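Local coordinates for MgGH51 (PDB 6ZPV), which hydrolyses terminal non-reducing alpha-L-arabinofuranosides, probably releasing arabinose from plant polysaccharides, as a fungal glycoside hydrolase of family GH51, at residues Thr453-Thr458 and Gly583-Ser588; Gly459-Met464 and Lys551-Gly556. All coordinates share one frame; numbering follows the deposited sequence.

In the fold
Helix 454-469 supplies the first segment of both contacts, its first turn to contact 1 and the turns that follow to contact 2. Continuing from the N terminus, the chain leaves this helix, adds strand 474-479, the last strand of the (beta/alpha)8 barrel, passes through helix 507-517 and enters the antiparallel sheet. Strand 547-554 then returns to the helix and closes contact 2; the loop after strand 575-582 closes contact 1 later, so contact 2 is nested inside. Both tie a barrel helix to the C-terminal beta domain. Their centres lie about 11 Å apart, and Thr458 of contact 1 packs on Ala553 and Ala555 of contact 2.

Contact 1: residues Thr453-Thr458 and Gly583-Ser588; sequences TVQSAT and GPETAS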
loop_
_atom_site.group_PDB
_atom_site.type_symbol
_atom_site.label_atom_id
_atom_site.label_comp_id
_atom_site.label_asym_id
_atom_site.label_seq_id
_atom_site.Cartn_x
_atom_site.Cartn_y
_atom_site.Cartn_z
ATOM N N THR A 453 6.703 11.071 14.143
ATOM C CA THR A 453 6.599 11.849 15.376
ATOM C C THR A 453 5.786 13.119 15.103
ATOM O O THR A 453 5.433 13.468 13.972
ATOM C CB THR A 453 7.998 12.197 15.925
ATOM O OG1 THR A 453 8.627 13.002 14.919
ATOM C CG2 THR A 453 8.824 10.957 16.250
ATOM N N VAL A 454 5.486 13.840 16.170
ATOM C CA VAL A 454 4.846 15.167 15.996
ATOM C C VAL A 454 5.792 16.046 15.181
ATOM O O VAL A 454 5.378 16.773 14.266
ATOM C CB VAL A 454 4.416 15.779 17.308
ATOM C CG1 VAL A 454 3.726 17.110 17.082
ATOM C CG2 VAL A 454 3.477 14.862 18.085
ATOM N N GLN A 455 7.079 16.016 15.521
ATOM C CA GLN A 455 8.093 16.787 14.793
ATOM C C GLN A 455 8.052 16.459 13.293
ATOM O O GLN A 455 8.119 17.383 12.414
ATOM C CB GLN A 455 9.506 16.466 15.372
ATOM C CG GLN A 455 10.652 17.362 14.858
ATOM C CD GLN A 455 12.042 16.964 15.301
ATOM O OE1 GLN A 455 12.177 16.045 16.124
ATOM N NE2 GLN A 455 13.045 17.655 14.802
ATOM N N SER A 456 8.053 15.173 12.952
ATOM C CA SER A 456 8.157 14.811 11.514
ATOM C C SER A 456 6.874 15.184 10.797
ATOM O O SER A 456 6.924 15.731 9.676
ATOM C CB SER A 456 8.519 13.340 11.353
ATOM O OG SER A 456 7.445 12.422 11.655
ATOM N N ALA A 457 5.703 14.966 11.373
ATOM C CA ALA A 457 4.418 15.283 10.761
ATOM C C ALA A 457 4.283 16.780 10.540
ATOM O O ALA A 457 3.707 17.215 9.535
ATOM C CB ALA A 457 3.274 14.741 11.601
ATOM N N THR A 458 4.735 17.572 11.543
ATOM C CA THR A 458 4.586 19.038 11.404
ATOM C C THR A 458 5.532 19.599 10.353
ATOM O O THR A 458 5.174 20.531 9.622
ATOM C CB THR A 458 4.715 19.713 12.769
ATOM O OG1 THR A 458 5.987 19.527 13.389
ATOM C CG2 THR A 458 3.616 19.284 13.689
ATOM N N GLY A 583 1.342 17.834 20.196
ATOM C CA GLY A 583 1.841 17.066 21.322
ATOM C C GLY A 583 3.334 17.307 21.452
ATOM O O GLY A 583 3.914 18.135 20.745
ATOM N N PRO A 584 3.992 16.539 22.337
ATOM C CA PRO A 584 5.434 16.670 22.486
ATOM C C PRO A 584 6.121 16.411 21.155
ATOM O O PRO A 584 5.731 15.507 20.402
ATOM C CB PRO A 584 5.770 15.584 23.548
ATOM C CG PRO A 584 4.483 15.398 24.328
ATOM C CD PRO A 584 3.385 15.582 23.277
ATOM N N GLU A 585 7.252 17.108 20.970
ATOM C CA GLU A 585 8.043 17.052 19.717
ATOM C C GLU A 585 8.278 15.602 19.252
ATOM O O GLU A 585 8.067 15.299 18.083
ATOM C CB GLU A 585 9.370 17.763 19.964
ATOM C CG GLU A 585 10.220 17.847 18.712
ATOM C CD GLU A 585 11.497 18.604 18.859
ATOM O OE1 GLU A 585 11.766 19.165 19.967
ATOM O OE2 GLU A 585 12.169 18.808 17.804
ATOM N N THR A 586 8.743 14.743 20.160
ATOM C CA THR A 586 9.151 13.389 19.761
ATOM C C THR A 586 8.048 12.356 20.027
ATOM O O THR A 586 8.319 11.149 19.840
ATOM C CB THR A 586 10.431 12.969 20.465
ATOM O OG1 THR A 586 10.223 12.865 21.876
ATOM C CG2 THR A 586 11.584 13.893 20.168
ATOM N N ALA A 587 6.833 12.766 20.368
ATOM C CA ALA A 587 5.768 11.805 20.603
ATOM C C ALA A 587 5.368 11.099 19.305
ATOM O O ALA A 587 5.321 11.727 18.237
ATOM C CB ALA A 587 4.545 12.453 21.236
ATOM N N SER A 588 4.977 9.867 19.425
ATOM C CA SER A 588 4.571 8.948 18.343
ATOM C C SER A 588 3.391 8.097 18.808
ATOM O O SER A 588 3.240 7.830 20.011
ATOM C CB SER A 588 5.690 7.934 17.972
ATOM O OG SER A 588 6.793 8.444 17.260
#
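Two backbone hydrogen bonds join the first turn of helix 454-469 to the loop after strand 575-582: Gln455 N gives to Glu585 O at 2.8 Å, and Val454 N to Ala587 O at 3.0 Å. The helix start is a capping box. Thr453 is its N-cap, with OG1 placed between backbone N and carbonyl carbon (chi1 62°) to accept from Ser456 N, while Ser456 OG accepts from Thr453 N at 2.9 Å. These bonds and those from the loop together occupy the first amide N-H groups of the helix, and the type I turn from Pro584 to Ala587 presents the two loop carbonyls. Ala587 O also takes a CA-H...O contact from Thr453 CA, 3.1 Å away.

Gln455 and Glu585 run side by side as extended chains pointing the same way, each with CG anti to its backbone N. Their amide and carboxylate planes stand 67° apart, and Glu585 OE2 lies 3.1 Å from Gln455 CD without hydrogen bonding to OE1 or NE2. An alanine at Gln455 would probably open a gap beside Glu585 CG and the carboxylate, leaving that side chain less confined. A bound sulfate, probably from the crystallisation liquor, also sits close to the Gln455 side chain.

Inward, Val454 lies against the turn and also touches Phe617 and Thr507, the latter in helix 507-517. Its CG1 faces Gly583, and CG2 meets Ala587 CB and approaches Pro584 O to 3.3 Å. At the other flank the methyl of Thr453, CG2, rests 3.6 Å from Thr586 O.

Contact 2: residues Gly459-Met464 and Lys551-Gly556; sequences GEAAFM and KIANAG
Ala553 CB sits against the backbone of helix 454-469, 3.5 Å from Ala462 N, and touches two helix methyls as well: Ala461 CB at 3.8 Å and Ala462 CB at 4.0 Å. Two residues along, Ala555 CB meets the helix one turn earlier, 4.0 Å from both Gly459 N and Gly459 CA, and lies more loosely beside Ala462 CB at 4.4 Å. The contact is buried packing of methyl groups on methyls and helix backbone. Small residues on both segments let the helix backbone come close to the strand: CA of Ala462 to CA of Ala553, and CA of Gly459 to CA of Ala555, are each 5.1 Å.

The strand is held in place by its neighbours: Ala553 shares backbone hydrogen bonding with His536, and Asn554 with Ser618. At the strand's end, Asn554 OD1 accepts from Gly556 N at 3.2 Å, an Asx turn. On the helix, Ala461 also touches Phe515 and Val619, and Ala462 touches His536. Farther along the same helix Glu468 forms a salt bridge with Lys551 NZ, a second tie between helix and strand. The arrangement is a helix of the GH51 (beta/alpha)8 barrel packed through glycine and alanine on one face of the C-terminal antiparallel beta-sheet, an interface between barrel and beta domain.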
loop_
_atom_site.group_PDB
_atom_site.type_symbol
_atom_site.label_atom_id
_atom_site.label_comp_id
_atom_site.label_asym_id
_atom_site.label_seq_id
_atom_site.Cartn_x
_atom_site.Cartn_y
_atom_site.Cartn_z
ATOM N N GLY A 459 6.762 19.081 10.246
ATOM C CA GLY A 459 7.675 19.492 9.174
ATOM C C GLY A 459 7.082 19.099 7.843
ATOM O O GLY A 459 7.097 19.926 6.900
ATOM N N GLU A 460 6.590 17.881 7.697
ATOM C CA GLU A 460 5.916 17.467 6.464
ATOM C C GLU A 460 4.749 18.410 6.145
ATOM O O GLU A 460 4.604 18.847 4.989
ATOM C CB GLU A 460 5.408 16.050 6.577
ATOM C CG GLU A 460 6.541 15.023 6.609
ATOM C CD GLU A 460 6.199 13.731 7.345
ATOM O OE1 GLU A 460 5.015 13.526 7.700
ATOM O OE2 GLU A 460 7.133 12.907 7.502
ATOM N N ALA A 461 3.938 18.770 7.122
ATOM C CA ALA A 461 2.793 19.631 6.906
ATOM C C ALA A 461 3.261 20.987 6.408
ATOM O O ALA A 461 2.635 21.556 5.470
ATOM C CB ALA A 461 1.965 19.764 8.152
ATOM N N ALA A 462 4.350 21.535 6.908
ATOM C CA ALA A 462 4.868 22.801 6.387
ATOM C C ALA A 462 5.246 22.636 4.909
ATOM O O ALA A 462 4.900 23.488 4.082
ATOM C CB ALA A 462 6.069 23.234 7.236
ATOM N N PHE A 463 5.951 21.566 4.589
ATOM C CA PHE A 463 6.303 21.327 3.168
ATOM C C PHE A 463 5.014 21.178 2.331
ATOM O O PHE A 463 4.975 21.697 1.183
ATOM C CB PHE A 463 7.122 20.038 3.116
ATOM C CG PHE A 463 7.700 19.713 1.767
ATOM C CD1 PHE A 463 8.840 20.343 1.304
ATOM C CD2 PHE A 463 7.183 18.672 0.987
ATOM C CE1 PHE A 463 9.398 20.012 0.079
ATOM C CE2 PHE A 463 7.735 18.340 -0.223
ATOM C CZ PHE A 463 8.885 18.976 -0.648
ATOM N N MET A 464 3.976 20.536 2.845
ATOM C CA MET A 464 2.718 20.338 2.104
ATOM C C MET A 464 2.009 21.669 1.857
ATOM O O MET A 464 1.314 21.773 0.819
ATOM C CB MET A 464 1.845 19.357 2.872
ATOM C CG MET A 464 2.446 17.911 2.925
ATOM S SD MET A 464 1.866 16.937 4.294
ATOM C CE MET A 464 0.266 16.690 3.638
ATOM N N LYS A 551 -5.087 25.962 6.509
ATOM C CA LYS A 551 -4.190 24.919 7.061
ATOM C C LYS A 551 -2.915 25.563 7.543
ATOM O O LYS A 551 -2.317 26.331 6.790
ATOM C CB LYS A 551 -3.978 23.820 5.984
ATOM C CG LYS A 551 -5.261 23.108 5.606
ATOM C CD LYS A 551 -5.137 21.782 4.973
ATOM C CE LYS A 551 -4.635 21.838 3.573
ATOM N NZ LYS A 551 -5.705 21.401 2.514
ATOM N N ILE A 552 -2.540 25.258 8.779
ATOM C CA ILE A 552 -1.447 25.967 9.466
ATOM C C ILE A 552 -0.502 24.945 10.083
ATOM O O ILE A 552 -0.929 24.099 10.914
ATOM C CB ILE A 552 -1.995 26.854 10.584
ATOM C CG1 ILE A 552 -3.100 27.790 10.084
ATOM C CG2 ILE A 552 -0.863 27.620 11.257
ATOM C CD1 ILE A 552 -3.974 28.383 11.169
ATOM N N ALA A 553 0.767 25.012 9.718
ATOM C CA ALA A 553 1.811 24.159 10.286
ATOM C C ALA A 553 2.749 25.030 11.114
ATOM O O ALA A 553 3.400 25.912 10.560
ATOM C CB ALA A 553 2.558 23.416 9.187
ATOM N N ASN A 554 2.843 24.719 12.402
ATOM C CA ASN A 554 3.881 25.301 13.271
ATOM C C ASN A 554 4.876 24.188 13.527
ATOM O O ASN A 554 4.629 23.335 14.361
ATOM C CB ASN A 554 3.322 25.917 14.543
ATOM C CG ASN A 554 4.386 26.603 15.353
ATOM O OD1 ASN A 554 5.588 26.484 15.017
ATOM N ND2 ASN A 554 3.989 27.339 16.388
ATOM N N ALA A 555 5.978 24.177 12.753
ATOM C CA ALA A 555 6.962 23.086 12.784
ATOM C C ALA A 555 8.082 23.361 13.745
ATOM O O ALA A 555 9.098 22.563 13.739
ATOM C CB ALA A 555 7.529 22.834 11.391
ATOM N N GLY A 556 7.964 24.408 14.555
ATOM C CA GLY A 556 8.972 24.842 15.515
ATOM C C GLY A 556 8.549 24.697 16.976
ATOM O O GLY A 556 7.431 24.296 17.300
#